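Local coordinates for DUF3256 domain-containing protein (Porphyromonas gingivalis W83, PDB 2P3P) that is of unknown function but can bind a magnesium ion and, in its full-length form, is probably held at the membrane by a transmembrane helix, at residues 13-18 with 110-115; 83-86 with 90-93; 124-129 with 193-198; 129-134 with 168-173. All coordinates share one frame; numbering follows the deposited sequence.

Interaction 1. Residues 13-18 with 110-115; sequences ERCFLA and YTTEWK
Trp114 and Thr112 meet Cys15 where the type I beta turn Thr111-Trp114, at the end of strand 104-111, docks on helix 11-18. The contact joins an edge region of the seven-stranded antiparallel sheet to the short N-terminal helix. Its tight part is the buried indole, which presents its edge to the helix and donates from Trp114 NE1 to Cys15 O at 2.8 Å, with an N-H...O angle of 147°. The donor comes from above the carbonyl plane, and the oxygen is itself tilted a little from the ring plane. Tryptophan suits this place because it brings one N-H to a backbone oxygen while its broad apolar surface packs against Met19, Pro20, Val23 and Ile92. Cys15 is small enough to let the turn come close: its CB lies 4.2 Å from Trp114 CZ2. Because its sulfur is anti to the carbonyl carbon (chi1 -65°), Cys15 SG reaches Thr112 CB at 3.8 Å. Towards solvent the contact is looser. Ala18 offers just its backbone oxygen, 4.0 Å from Trp114 CD1, and Glu113 heads away from the helix. The turn is held from within by an ST turn, in which Thr111 OG1 accepts from Glu113 N at 3.2 Å. On the outer side Thr112 OG1 donates to Glu113 OE2 at 2.7 Å, from above the carboxylate plane.

Interaction 2. Residues 83-86 with 90-93; sequences LPFS and SVIC
Leu83 and Val91 form an antiparallel hydrogen-bonded pair, and their two backbone bonds are the polar core of the contact. Leu83 N donates to Val91 O at 2.9 Å, and Val91 N returns the bond to Leu83 O at the same 2.9 Å; both are nearly straight, with N-H...O angles of 174° and 168°. A CA-H...O contact adds to them, Ser90 CA lying 3.4 Å from Leu83 O. Pro84 and Ser90 follow as a non-hydrogen-bonded pair, where the missing N-H of proline costs this strand pair no bond.

The apolar contacts gather on the face carrying Leu83 and Val91. Leu83 reaches across to the next strand residue on that face, its CD1 3.6 Å from Cys93 CB, where a slim cysteine leaves room for the branched leucine. Beyond the strand end, Phe85 CB touches Val91 CG1 at 4.1 Å; with CG anti to its backbone N (chi1 -176°), the ring itself leads away from the other strand.

Outside the pair, Ser90 OG is hydrogen-bonded to Glu11 OE1, and the backbone oxygen of Pro84 accepts from Trp197 NE1. The whole is the loop end of a beta hairpin, strands 77-84 and 90-98, within an antiparallel meander.

Interaction 3. Residues 124-129 with 193-198; sequences QQPRIE and LVYRWQ
Pro126 and Tyr195 cross obliquely, the proline ring lying beside and slightly beyond the hydroxyl end of the phenol. Tyr195 OH meets three carbons of the pyrrolidine, the nearest being Pro126 CB at 3.6 Å, followed by Pro126 CG at 3.7 Å. With CG anti to the carbonyl carbon (chi1 -72°) the tyrosine ring is aimed at the loop, and its length carries the hydroxyl to Pro126. Proline fits the spot as a compact, rigid apolar group, and a further neighbour is Leu193, whose CD1 comes within 4.2 Å of Pro126 CB. Leu193 and Tyr195, two residues apart on strand 193-197, direct their side chains to the same face of the four-stranded antiparallel sheet made by strands 155-159, 165-170, 193-197 and 202-204. The loop 124-129, on its way from strand 116-117 to helix 141-146, passes over that face, and Met155 of the edge strand also packs on Pro126. Trp123 meets the Tyr195 ring edge-to-face. The CA atoms of Pro126 and Leu193 are 8.9 Å apart, and no direct hydrogen bond joins the two segments; a water bridges them. It donates to Gln124 O at 2.8 Å and lies 2.6 Å from Tyr195 OH, giving the buried tyrosine's hydroxyl a polar partner beside the apolar proline.

Interaction 4. Residues 129-134 with 168-173; sequences EDFFLP and IRQTVT
A short 3-10 turn, the end of which is Phe131, packs on Gln170 and Ile168 at the end of strand 165-170 in the four-stranded antiparallel sheet. Gln170 CB stands over one face of the Phe131 ring in a CH-pi contact, 3.9 Å from the ring centroid and 10° off the normal, while Gln170 CG touches Phe131 CD1 at 3.6 Å. At its edge, in plane, the ring meets the strand backbone: Phe131 CE1 lies 3.5 Å from Ile168 O. Ile168 CG2 adds an apolar touch to Phe131 CZ at 4.3 Å. A flat aromatic suits this slot, offering a face to Gln170 CB and a rim to a carbonyl oxygen.

Glutamine suits its place because its methylenes pack on the ring while its chain, bent at chi2 (80°), carries the amide to the turn after the strand. There Gln170 OE1 accepts from Thr173 N at 3.1 Å, on a lone pair in the carbonyl plane, and Gln170 NE2 donates to Thr173 OG1 at 2.9 Å. Ser189 O is a second acceptor for this NE2, which fixes the amide's orientation. Ser149, a magnesium ligand in a structure of this protein though no metal is bound to this chain here, has its side chain about 10 Å from that of Gln170. Around the ring, Met155 of strand 155-159 and Leu193 of strand 193-197 close in from the two neighbours of strand 165-170.

How the interactions relate
Following the chain from the N terminus, interaction 1 closes the longest loop, bringing the helix of 13-18 to the turn after strand 104-111. Within that loop lies interaction 2, a tight hairpin whose strand 90-98 is bonded to strand 104-111 through Ile92 N and Tyr110 O. The chain then moves on to a second sheet. Interaction 3 closes the loop from 124-129 to strand 193-197, and interaction 4 sits inside it, sharing Glu129 and reaching the adjacent strand 165-170; Leu193 CD1 packs on Phe131 CZ between them. Leu83 CD1 and Val91 CG2 pack on the Trp197 ring, so interactions 2 and 3 touch and the two sheets are tied together, whereas interactions 1 and 4 lie on opposite sides of the chain's centre.

Interaction 1. Residues 13-18 with 110-115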
loop_
_atom_site.group_PDB
_atom_site.type_symbol
_atom_site.label_atom_id
_atom_site.label_comp_id
_atom_site.label_asym_id
_atom_site.label_seq_id
_atom_site.Cartn_x
_atom_site.Cartn_y
_atom_site.Cartn_z
ATOM N N GLU A 13 3.606 -12.537 -12.378
ATOM C CA GLU A 13 4.839 -13.356 -12.342
ATOM C C GLU A 13 5.875 -12.894 -13.376
ATOM O O GLU A 13 7.055 -12.702 -13.059
ATOM C CB GLU A 13 4.525 -14.821 -12.541
ATOM C CG GLU A 13 5.745 -15.660 -12.909
ATOM C CD GLU A 13 5.558 -17.156 -12.827
ATOM O OE1 GLU A 13 4.455 -17.652 -12.548
ATOM O OE2 GLU A 13 6.570 -17.876 -13.057
ATOM N N ARG A 14 5.415 -12.678 -14.611
ATOM C CA ARG A 14 6.287 -12.162 -15.673
ATOM C C ARG A 14 6.942 -10.848 -15.281
ATOM O O ARG A 14 8.149 -10.677 -15.404
ATOM C CB ARG A 14 5.497 -11.950 -16.958
ATOM C CG ARG A 14 4.825 -13.214 -17.478
ATOM C CD ARG A 14 4.744 -13.205 -18.994
ATOM N NE ARG A 14 3.798 -12.214 -19.506
ATOM C CZ ARG A 14 2.470 -12.360 -19.521
ATOM N NH1 ARG A 14 1.896 -13.459 -19.026
ATOM N NH2 ARG A 14 1.708 -11.386 -20.019
ATOM N N CYS A 15 6.133 -9.914 -14.803
ATOM C CA CYS A 15 6.628 -8.572 -14.425
ATOM C C CYS A 15 7.598 -8.631 -13.261
ATOM O O CYS A 15 8.637 -7.951 -13.272
ATOM C CB CYS A 15 5.441 -7.654 -14.111
ATOM S SG CYS A 15 4.400 -7.314 -15.508
ATOM N N PHE A 16 7.263 -9.447 -12.266
ATOM C CA PHE A 16 8.123 -9.647 -11.104
ATOM C C PHE A 16 9.487 -10.202 -11.480
ATOM O O PHE A 16 10.545 -9.767 -10.965
ATOM C CB PHE A 16 7.467 -10.610 -10.121
ATOM C CG PHE A 16 8.181 -10.718 -8.826
ATOM C CD1 PHE A 16 8.322 -9.624 -8.016
ATOM C CD2 PHE A 16 8.653 -11.953 -8.369
ATOM C CE1 PHE A 16 8.945 -9.716 -6.781
ATOM C CE2 PHE A 16 9.264 -12.050 -7.129
ATOM C CZ PHE A 16 9.427 -10.929 -6.348
ATOM N N LEU A 17 9.502 -11.184 -12.373
ATOM C CA LEU A 17 10.746 -11.798 -12.775
ATOM C C LEU A 17 11.629 -10.771 -13.539
ATOM O O LEU A 17 12.851 -10.766 -13.384
ATOM C CB LEU A 17 10.471 -12.995 -13.670
ATOM C CG LEU A 17 9.931 -14.268 -13.025
ATOM C CD1 LEU A 17 9.481 -15.237 -14.104
ATOM C CD2 LEU A 17 11.008 -14.929 -12.156
ATOM N N ALA A 18 11.002 -9.942 -14.366
ATOM C CA ALA A 18 11.726 -8.926 -15.174
ATOM C C ALA A 18 11.866 -7.535 -14.539
ATOM O O ALA A 18 12.357 -6.590 -15.171
ATOM C CB ALA A 18 11.069 -8.808 -16.544
ATOM N N TYR A 110 3.195 1.723 -12.194
ATOM C CA TYR A 110 4.141 1.496 -13.290
ATOM C C TYR A 110 3.436 0.910 -14.487
ATOM O O TYR A 110 2.386 0.239 -14.355
ATOM C CB TYR A 110 5.241 0.510 -12.918
ATOM C CG TYR A 110 6.090 0.866 -11.761
ATOM C CD1 TYR A 110 7.354 1.404 -11.931
ATOM C CD2 TYR A 110 5.650 0.610 -10.492
ATOM C CE1 TYR A 110 8.149 1.711 -10.813
ATOM C CE2 TYR A 110 6.402 0.871 -9.418
ATOM C CZ TYR A 110 7.644 1.404 -9.555
ATOM O OH TYR A 110 8.302 1.635 -8.359
ATOM N N THR A 111 4.028 1.084 -15.653
ATOM C CA THR A 111 3.645 0.221 -16.779
ATOM C C THR A 111 4.111 -1.214 -16.497
ATOM O O THR A 111 4.909 -1.452 -15.590
ATOM C CB THR A 111 4.263 0.681 -18.105
ATOM O OG1 THR A 111 5.678 0.433 -18.070
ATOM C CG2 THR A 111 4.006 2.190 -18.349
ATOM N N THR A 112 3.627 -2.179 -17.273
ATOM C CA THR A 112 4.091 -3.575 -17.102
ATOM C C THR A 112 5.576 -3.768 -17.466
ATOM O O THR A 112 6.160 -4.822 -17.192
ATOM C CB THR A 112 3.191 -4.565 -17.840
ATOM O OG1 THR A 112 2.932 -4.094 -19.167
ATOM C CG2 THR A 112 1.841 -4.731 -17.141
ATOM N N GLU A 113 6.166 -2.765 -18.106
ATOM C CA GLU A 113 7.598 -2.735 -18.424
ATOM C C GLU A 113 8.421 -1.887 -17.458
ATOM O O GLU A 113 9.571 -1.501 -17.796
ATOM C CB GLU A 113 7.831 -2.174 -19.829
ATOM C CG GLU A 113 7.225 -2.999 -20.982
ATOM C CD GLU A 113 5.680 -2.927 -20.986
ATOM O OE1 GLU A 113 5.095 -1.829 -21.034
ATOM O OE2 GLU A 113 5.043 -3.993 -20.884
ATOM N N TRP A 114 7.820 -1.579 -16.306
ATOM C CA TRP A 114 8.436 -0.877 -15.154
ATOM C C TRP A 114 8.754 0.606 -15.389
ATOM O O TRP A 114 9.648 1.180 -14.764
ATOM C CB TRP A 114 9.611 -1.702 -14.640
ATOM C CG TRP A 114 9.104 -2.997 -14.070
ATOM C CD1 TRP A 114 9.157 -4.232 -14.637
ATOM C CD2 TRP A 114 8.410 -3.145 -12.846
ATOM N NE1 TRP A 114 8.561 -5.156 -13.794
ATOM C CE2 TRP A 114 8.118 -4.493 -12.681
ATOM C CE3 TRP A 114 8.066 -2.247 -11.821
ATOM C CZ2 TRP A 114 7.447 -4.983 -11.548
ATOM C CZ3 TRP A 114 7.388 -2.745 -10.699
ATOM C CH2 TRP A 114 7.087 -4.087 -10.595
ATOM N N LYS A 115 8.001 1.226 -16.298
ATOM C CA LYS A 115 8.118 2.663 -16.540
ATOM C C LYS A 115 7.247 3.309 -15.490
ATOM O O LYS A 115 6.088 2.954 -15.395
ATOM C CB LYS A 115 7.626 3.015 -17.957
ATOM C CG LYS A 115 7.751 4.477 -18.370
ATOM C CD LYS A 115 7.082 4.693 -19.758
ATOM C CE LYS A 115 7.388 6.036 -20.353
ATOM N NZ LYS A 115 6.598 7.085 -19.702
#

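Interaction 2. Residues 83-86 with 90-93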
loop_
_atom_site.group_PDB
_atom_site.type_symbol
_atom_site.label_atom_id
_atom_site.label_comp_id
_atom_site.label_asym_id
_atom_site.label_seq_id
_atom_site.Cartn_x
_atom_site.Cartn_y
_atom_site.Cartn_z
ATOM N N LEU A 83 -3.450 -4.273 -12.239
ATOM C CA LEU A 83 -4.793 -3.716 -12.391
ATOM C C LEU A 83 -5.056 -3.479 -13.877
ATOM O O LEU A 83 -4.158 -3.103 -14.662
ATOM C CB LEU A 83 -4.948 -2.394 -11.635
ATOM C CG LEU A 83 -4.667 -2.356 -10.141
ATOM C CD1 LEU A 83 -4.701 -0.919 -9.603
ATOM C CD2 LEU A 83 -5.659 -3.252 -9.446
ATOM N N PRO A 84 -6.287 -3.727 -14.300
ATOM C CA PRO A 84 -6.573 -3.578 -15.723
ATOM C C PRO A 84 -6.662 -2.130 -16.131
ATOM O O PRO A 84 -7.433 -1.398 -15.535
ATOM C CB PRO A 84 -7.950 -4.235 -15.879
ATOM C CG PRO A 84 -8.566 -4.253 -14.567
ATOM C CD PRO A 84 -7.463 -4.194 -13.530
ATOM N N PHE A 85 -5.910 -1.734 -17.155
ATOM C CA PHE A 85 -6.023 -0.365 -17.669
ATOM C C PHE A 85 -7.107 -0.330 -18.727
ATOM O O PHE A 85 -7.895 0.621 -18.821
ATOM C CB PHE A 85 -4.688 0.198 -18.205
ATOM C CG PHE A 85 -4.815 1.608 -18.614
ATOM C CD1 PHE A 85 -4.787 2.628 -17.666
ATOM C CD2 PHE A 85 -5.077 1.916 -19.939
ATOM C CE1 PHE A 85 -4.989 3.960 -18.051
ATOM C CE2 PHE A 85 -5.300 3.235 -20.325
ATOM C CZ PHE A 85 -5.249 4.250 -19.403
ATOM N N SER A 86 -7.107 -1.338 -19.581
ATOM C CA SER A 86 -8.256 -1.655 -20.403
ATOM C C SER A 86 -8.573 -3.135 -20.217
ATOM O O SER A 86 -8.081 -3.764 -19.288
ATOM C CB SER A 86 -7.943 -1.363 -21.864
ATOM O OG SER A 86 -7.020 -2.291 -22.367
ATOM N N SER A 90 -2.647 -3.518 -19.037
ATOM C CA SER A 90 -2.536 -3.492 -17.577
ATOM C C SER A 90 -1.553 -2.432 -17.093
ATOM O O SER A 90 -0.672 -2.013 -17.831
ATOM C CB SER A 90 -2.010 -4.844 -17.092
ATOM O OG SER A 90 -3.031 -5.815 -17.145
ATOM N N VAL A 91 -1.676 -2.074 -15.817
ATOM C CA VAL A 91 -0.638 -1.339 -15.083
ATOM C C VAL A 91 -0.312 -2.093 -13.762
ATOM O O VAL A 91 -1.111 -2.914 -13.271
ATOM C CB VAL A 91 -1.024 0.146 -14.816
ATOM C CG1 VAL A 91 -1.189 0.913 -16.149
ATOM C CG2 VAL A 91 -2.246 0.260 -13.969
ATOM N N ILE A 92 0.877 -1.818 -13.216
ATOM C CA ILE A 92 1.319 -2.394 -11.918
ATOM C C ILE A 92 1.083 -1.355 -10.803
ATOM O O ILE A 92 1.518 -0.224 -10.917
ATOM C CB ILE A 92 2.831 -2.764 -11.939
ATOM C CG1 ILE A 92 3.153 -3.646 -13.157
ATOM C CG2 ILE A 92 3.247 -3.489 -10.599
ATOM C CD1 ILE A 92 4.590 -3.848 -13.438
ATOM N N CYS A 93 0.424 -1.792 -9.728
ATOM C CA CYS A 93 0.152 -0.956 -8.576
ATOM C C CYS A 93 0.935 -1.525 -7.421
ATOM O O CYS A 93 0.827 -2.733 -7.134
ATOM C CB CYS A 93 -1.346 -0.981 -8.249
ATOM S SG CYS A 93 -1.774 0.020 -6.749
#

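Interaction 3. Residues 124-129 with 193-198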
loop_
_atom_site.group_PDB
_atom_site.type_symbol
_atom_site.label_atom_id
_atom_site.label_comp_id
_atom_site.label_asym_id
_atom_site.label_seq_id
_atom_site.Cartn_x
_atom_site.Cartn_y
_atom_site.Cartn_z
ATOM N N GLN A 124 -6.032 9.873 -5.862
ATOM C CA GLN A 124 -5.951 11.139 -5.144
ATOM C C GLN A 124 -5.976 10.850 -3.641
ATOM O O GLN A 124 -6.985 10.391 -3.120
ATOM C CB GLN A 124 -7.131 12.073 -5.493
ATOM C CG GLN A 124 -7.153 13.377 -4.761
ATOM C CD GLN A 124 -8.307 14.325 -5.203
ATOM O OE1 GLN A 124 -8.911 14.159 -6.293
ATOM N NE2 GLN A 124 -8.573 15.342 -4.387
ATOM N N GLN A 125 -4.917 11.200 -2.934
ATOM C CA GLN A 125 -4.858 10.941 -1.487
ATOM C C GLN A 125 -5.991 11.719 -0.779
ATOM O O GLN A 125 -6.158 12.904 -1.009
ATOM C CB GLN A 125 -3.504 11.395 -0.915
ATOM C CG GLN A 125 -3.236 11.045 0.534
ATOM C CD GLN A 125 -2.799 9.595 0.747
ATOM O OE1 GLN A 125 -3.084 8.749 -0.063
ATOM N NE2 GLN A 125 -2.145 9.314 1.863
ATOM N N PRO A 126 -6.795 11.038 0.042
ATOM C CA PRO A 126 -7.808 11.804 0.774
ATOM C C PRO A 126 -7.196 12.786 1.763
ATOM O O PRO A 126 -6.031 12.613 2.134
ATOM C CB PRO A 126 -8.615 10.735 1.512
ATOM C CG PRO A 126 -7.802 9.516 1.530
ATOM C CD PRO A 126 -6.825 9.596 0.361
ATOM N N ARG A 127 -7.950 13.846 2.069
ATOM C CA ARG A 127 -7.618 14.809 3.122
ATOM C C ARG A 127 -8.008 14.208 4.452
ATOM O O ARG A 127 -8.886 13.331 4.513
ATOM C CB ARG A 127 -8.370 16.136 2.943
ATOM C CG ARG A 127 -8.028 16.890 1.661
ATOM C CD ARG A 127 -8.917 18.115 1.423
ATOM N NE ARG A 127 -9.018 18.977 2.604
ATOM C CZ ARG A 127 -9.387 20.255 2.595
ATOM N NH1 ARG A 127 -9.444 20.917 3.735
ATOM N NH2 ARG A 127 -9.676 20.878 1.458
ATOM N N ILE A 128 -7.408 14.709 5.527
ATOM C CA ILE A 128 -7.747 14.161 6.831
ATOM C C ILE A 128 -9.239 14.406 7.130
ATOM O O ILE A 128 -9.855 13.649 7.889
ATOM C CB ILE A 128 -6.833 14.701 7.960
ATOM C CG1 ILE A 128 -6.988 13.877 9.239
ATOM C CG2 ILE A 128 -7.135 16.205 8.261
ATOM C CD1 ILE A 128 -6.677 12.388 9.111
ATOM N N GLU A 129 -9.846 15.451 6.545
ATOM C CA GLU A 129 -11.240 15.758 6.858
ATOM C C GLU A 129 -12.199 14.696 6.360
ATOM O O GLU A 129 -13.335 14.596 6.863
ATOM C CB GLU A 129 -11.683 17.159 6.350
ATOM C CG GLU A 129 -11.774 17.309 4.811
ATOM C CD GLU A 129 -12.425 18.614 4.360
ATOM O OE1 GLU A 129 -12.889 19.441 5.213
ATOM O OE2 GLU A 129 -12.493 18.803 3.126
ATOM N N LEU A 193 -11.678 4.245 4.744
ATOM C CA LEU A 193 -12.408 4.639 3.519
ATOM C C LEU A 193 -12.109 3.650 2.403
ATOM O O LEU A 193 -10.969 3.299 2.205
ATOM C CB LEU A 193 -11.976 6.037 3.038
ATOM C CG LEU A 193 -11.987 7.130 4.130
ATOM C CD1 LEU A 193 -11.343 8.424 3.621
ATOM C CD2 LEU A 193 -13.371 7.372 4.678
ATOM N N VAL A 194 -13.122 3.266 1.642
ATOM C CA VAL A 194 -12.967 2.305 0.561
ATOM C C VAL A 194 -13.082 2.964 -0.828
ATOM O O VAL A 194 -13.967 3.801 -1.056
ATOM C CB VAL A 194 -14.022 1.181 0.685
ATOM C CG1 VAL A 194 -13.940 0.175 -0.498
ATOM C CG2 VAL A 194 -13.865 0.453 2.021
ATOM N N TYR A 195 -12.213 2.492 -1.734
ATOM C CA TYR A 195 -12.102 2.925 -3.122
ATOM C C TYR A 195 -12.131 1.686 -4.034
ATOM O O TYR A 195 -11.648 0.601 -3.696
ATOM C CB TYR A 195 -10.771 3.677 -3.296
ATOM C CG TYR A 195 -10.686 5.073 -2.673
ATOM C CD1 TYR A 195 -10.741 6.194 -3.481
ATOM C CD2 TYR A 195 -10.462 5.264 -1.289
ATOM C CE1 TYR A 195 -10.686 7.459 -2.949
ATOM C CE2 TYR A 195 -10.385 6.528 -0.736
ATOM C CZ TYR A 195 -10.475 7.637 -1.555
ATOM O OH TYR A 195 -10.415 8.923 -1.045
ATOM N N ARG A 196 -12.680 1.879 -5.211
ATOM C CA ARG A 196 -12.822 0.824 -6.186
ATOM C C ARG A 196 -12.164 1.317 -7.476
ATOM O O ARG A 196 -12.313 2.469 -7.882
ATOM C CB ARG A 196 -14.310 0.510 -6.412
ATOM C CG ARG A 196 -14.528 -0.736 -7.216
ATOM C CD ARG A 196 -16.009 -1.150 -7.241
ATOM N NE ARG A 196 -16.187 -2.095 -8.330
ATOM C CZ ARG A 196 -17.309 -2.280 -9.033
ATOM N NH1 ARG A 196 -18.420 -1.585 -8.774
ATOM N NH2 ARG A 196 -17.327 -3.189 -10.014
ATOM N N TRP A 197 -11.425 0.429 -8.110
ATOM C CA TRP A 197 -10.806 0.697 -9.405
ATOM C C TRP A 197 -11.870 0.617 -10.490
ATOM O O TRP A 197 -12.512 -0.427 -10.693
ATOM C CB TRP A 197 -9.734 -0.332 -9.649
ATOM C CG TRP A 197 -8.903 -0.149 -10.875
ATOM C CD1 TRP A 197 -8.983 -0.863 -12.011
ATOM C CD2 TRP A 197 -7.806 0.767 -11.054
ATOM N NE1 TRP A 197 -8.020 -0.465 -12.884
ATOM C CE2 TRP A 197 -7.270 0.520 -12.317
ATOM C CE3 TRP A 197 -7.204 1.717 -10.244
ATOM C CZ2 TRP A 197 -6.178 1.247 -12.832
ATOM C CZ3 TRP A 197 -6.128 2.450 -10.757
ATOM C CH2 TRP A 197 -5.639 2.206 -12.029
ATOM N N GLN A 198 -12.070 1.732 -11.167
ATOM C CA GLN A 198 -13.132 1.849 -12.124
ATOM C C GLN A 198 -12.560 2.679 -13.251
ATOM O O GLN A 198 -12.186 3.838 -13.046
ATOM C CB GLN A 198 -14.356 2.528 -11.489
ATOM C CG GLN A 198 -15.067 1.678 -10.422
ATOM C CD GLN A 198 -16.112 2.433 -9.583
ATOM O OE1 GLN A 198 -16.328 3.635 -9.752
ATOM N NE2 GLN A 198 -16.778 1.714 -8.682
HETATM O O HOH W 1 -9.659 10.844 -2.644
#

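Interaction 4. Residues 129-134 with 168-173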
loop_
_atom_site.group_PDB
_atom_site.type_symbol
_atom_site.label_atom_id
_atom_site.label_comp_id
_atom_site.label_asym_id
_atom_site.label_seq_id
_atom_site.Cartn_x
_atom_site.Cartn_y
_atom_site.Cartn_z
ATOM N N GLU A 129 -9.846 15.451 6.545
ATOM C CA GLU A 129 -11.240 15.758 6.858
ATOM C C GLU A 129 -12.199 14.696 6.360
ATOM O O GLU A 129 -13.335 14.596 6.863
ATOM C CB GLU A 129 -11.683 17.159 6.350
ATOM C CG GLU A 129 -11.774 17.309 4.811
ATOM C CD GLU A 129 -12.425 18.614 4.360
ATOM O OE1 GLU A 129 -12.889 19.441 5.213
ATOM O OE2 GLU A 129 -12.493 18.803 3.126
ATOM N N ASP A 130 -11.754 13.938 5.356
ATOM C CA ASP A 130 -12.510 12.776 4.871
ATOM C C ASP A 130 -12.760 11.709 5.935
ATOM O O ASP A 130 -13.620 10.843 5.736
ATOM C CB ASP A 130 -11.838 12.183 3.647
ATOM C CG ASP A 130 -11.784 13.174 2.496
ATOM O OD1 ASP A 130 -12.699 14.016 2.377
ATOM O OD2 ASP A 130 -10.827 13.102 1.724
ATOM N N PHE A 131 -12.029 11.783 7.044
ATOM C CA PHE A 131 -12.104 10.784 8.108
ATOM C C PHE A 131 -12.868 11.371 9.301
ATOM O O PHE A 131 -12.927 10.765 10.396
ATOM C CB PHE A 131 -10.691 10.364 8.546
ATOM C CG PHE A 131 -9.924 9.624 7.505
ATOM C CD1 PHE A 131 -10.008 8.229 7.416
ATOM C CD2 PHE A 131 -9.149 10.297 6.578
ATOM C CE1 PHE A 131 -9.320 7.530 6.447
ATOM C CE2 PHE A 131 -8.470 9.591 5.586
ATOM C CZ PHE A 131 -8.564 8.197 5.536
ATOM N N PHE A 132 -13.489 12.538 9.088
ATOM C CA PHE A 132 -14.233 13.153 10.178
ATOM C C PHE A 132 -15.619 12.529 10.333
ATOM O O PHE A 132 -16.273 12.149 9.346
ATOM C CB PHE A 132 -14.377 14.674 9.985
ATOM C CG PHE A 132 -13.099 15.469 10.138
ATOM C CD1 PHE A 132 -11.868 14.884 10.526
ATOM C CD2 PHE A 132 -13.138 16.824 9.897
ATOM C CE1 PHE A 132 -10.728 15.661 10.645
ATOM C CE2 PHE A 132 -11.998 17.612 10.003
ATOM C CZ PHE A 132 -10.797 17.034 10.380
ATOM N N LEU A 133 -16.077 12.443 11.586
ATOM C CA LEU A 133 -17.435 12.013 11.919
ATOM C C LEU A 133 -18.445 13.059 11.485
ATOM O O LEU A 133 -18.070 14.216 11.195
ATOM C CB LEU A 133 -17.572 11.831 13.444
ATOM C CG LEU A 133 -16.868 10.607 13.976
ATOM C CD1 LEU A 133 -16.767 10.671 15.499
ATOM C CD2 LEU A 133 -17.555 9.337 13.457
ATOM N N PRO A 134 -19.724 12.672 11.392
ATOM C CA PRO A 134 -20.755 13.663 11.077
ATOM C C PRO A 134 -20.773 14.843 12.040
ATOM O O PRO A 134 -20.405 14.698 13.225
ATOM C CB PRO A 134 -22.064 12.856 11.137
ATOM C CG PRO A 134 -21.651 11.438 10.897
ATOM C CD PRO A 134 -20.277 11.310 11.480
ATOM N N ILE A 168 -8.305 2.558 3.010
ATOM C CA ILE A 168 -7.281 3.433 3.591
ATOM C C ILE A 168 -7.768 3.924 4.938
ATOM O O ILE A 168 -8.906 4.396 5.057
ATOM C CB ILE A 168 -6.889 4.586 2.611
ATOM C CG1 ILE A 168 -5.697 5.428 3.141
ATOM C CG2 ILE A 168 -8.163 5.434 2.203
ATOM C CD1 ILE A 168 -5.214 6.479 2.116
ATOM N N ARG A 169 -6.898 3.837 5.941
ATOM C CA ARG A 169 -7.215 4.173 7.312
ATOM C C ARG A 169 -6.240 5.267 7.736
ATOM O O ARG A 169 -5.046 5.193 7.404
ATOM C CB ARG A 169 -7.101 2.960 8.245
ATOM C CG ARG A 169 -5.730 2.357 8.354
ATOM C CD ARG A 169 -5.663 1.076 9.198
ATOM N NE ARG A 169 -6.527 0.008 8.674
ATOM C CZ ARG A 169 -7.122 -0.917 9.435
ATOM N NH1 ARG A 169 -6.940 -0.945 10.744
ATOM N NH2 ARG A 169 -7.885 -1.835 8.885
ATOM N N GLN A 170 -6.761 6.307 8.382
ATOM C CA GLN A 170 -5.894 7.268 9.036
ATOM C C GLN A 170 -5.236 6.613 10.238
ATOM O O GLN A 170 -5.848 5.845 10.985
ATOM C CB GLN A 170 -6.589 8.622 9.356
ATOM C CG GLN A 170 -7.814 8.583 10.310
ATOM C CD GLN A 170 -7.421 8.496 11.772
ATOM O OE1 GLN A 170 -6.284 8.786 12.125
ATOM N NE2 GLN A 170 -8.322 8.004 12.600
ATOM N N THR A 171 -3.956 6.893 10.407
ATOM C CA THR A 171 -3.227 6.370 11.549
ATOM C C THR A 171 -2.755 7.515 12.440
ATOM O O THR A 171 -1.824 7.326 13.223
ATOM C CB THR A 171 -2.062 5.460 11.132
ATOM O OG1 THR A 171 -1.212 6.154 10.223
ATOM C CG2 THR A 171 -2.535 4.174 10.423
ATOM N N VAL A 172 -3.410 8.678 12.341
ATOM C CA VAL A 172 -3.166 9.813 13.238
ATOM C C VAL A 172 -3.631 9.514 14.690
ATOM O O VAL A 172 -2.961 9.860 15.672
ATOM C CB VAL A 172 -3.874 11.123 12.693
ATOM C CG1 VAL A 172 -3.748 12.269 13.678
ATOM C CG2 VAL A 172 -3.328 11.527 11.327
ATOM N N THR A 173 -4.815 8.939 14.833
ATOM C CA THR A 173 -5.359 8.722 16.152
ATOM C C THR A 173 -4.388 8.000 17.078
ATOM O O THR A 173 -4.206 8.413 18.218
ATOM C CB THR A 173 -6.693 7.982 16.138
ATOM O OG1 THR A 173 -7.646 8.721 15.373
ATOM C CG2 THR A 173 -7.203 7.791 17.598
#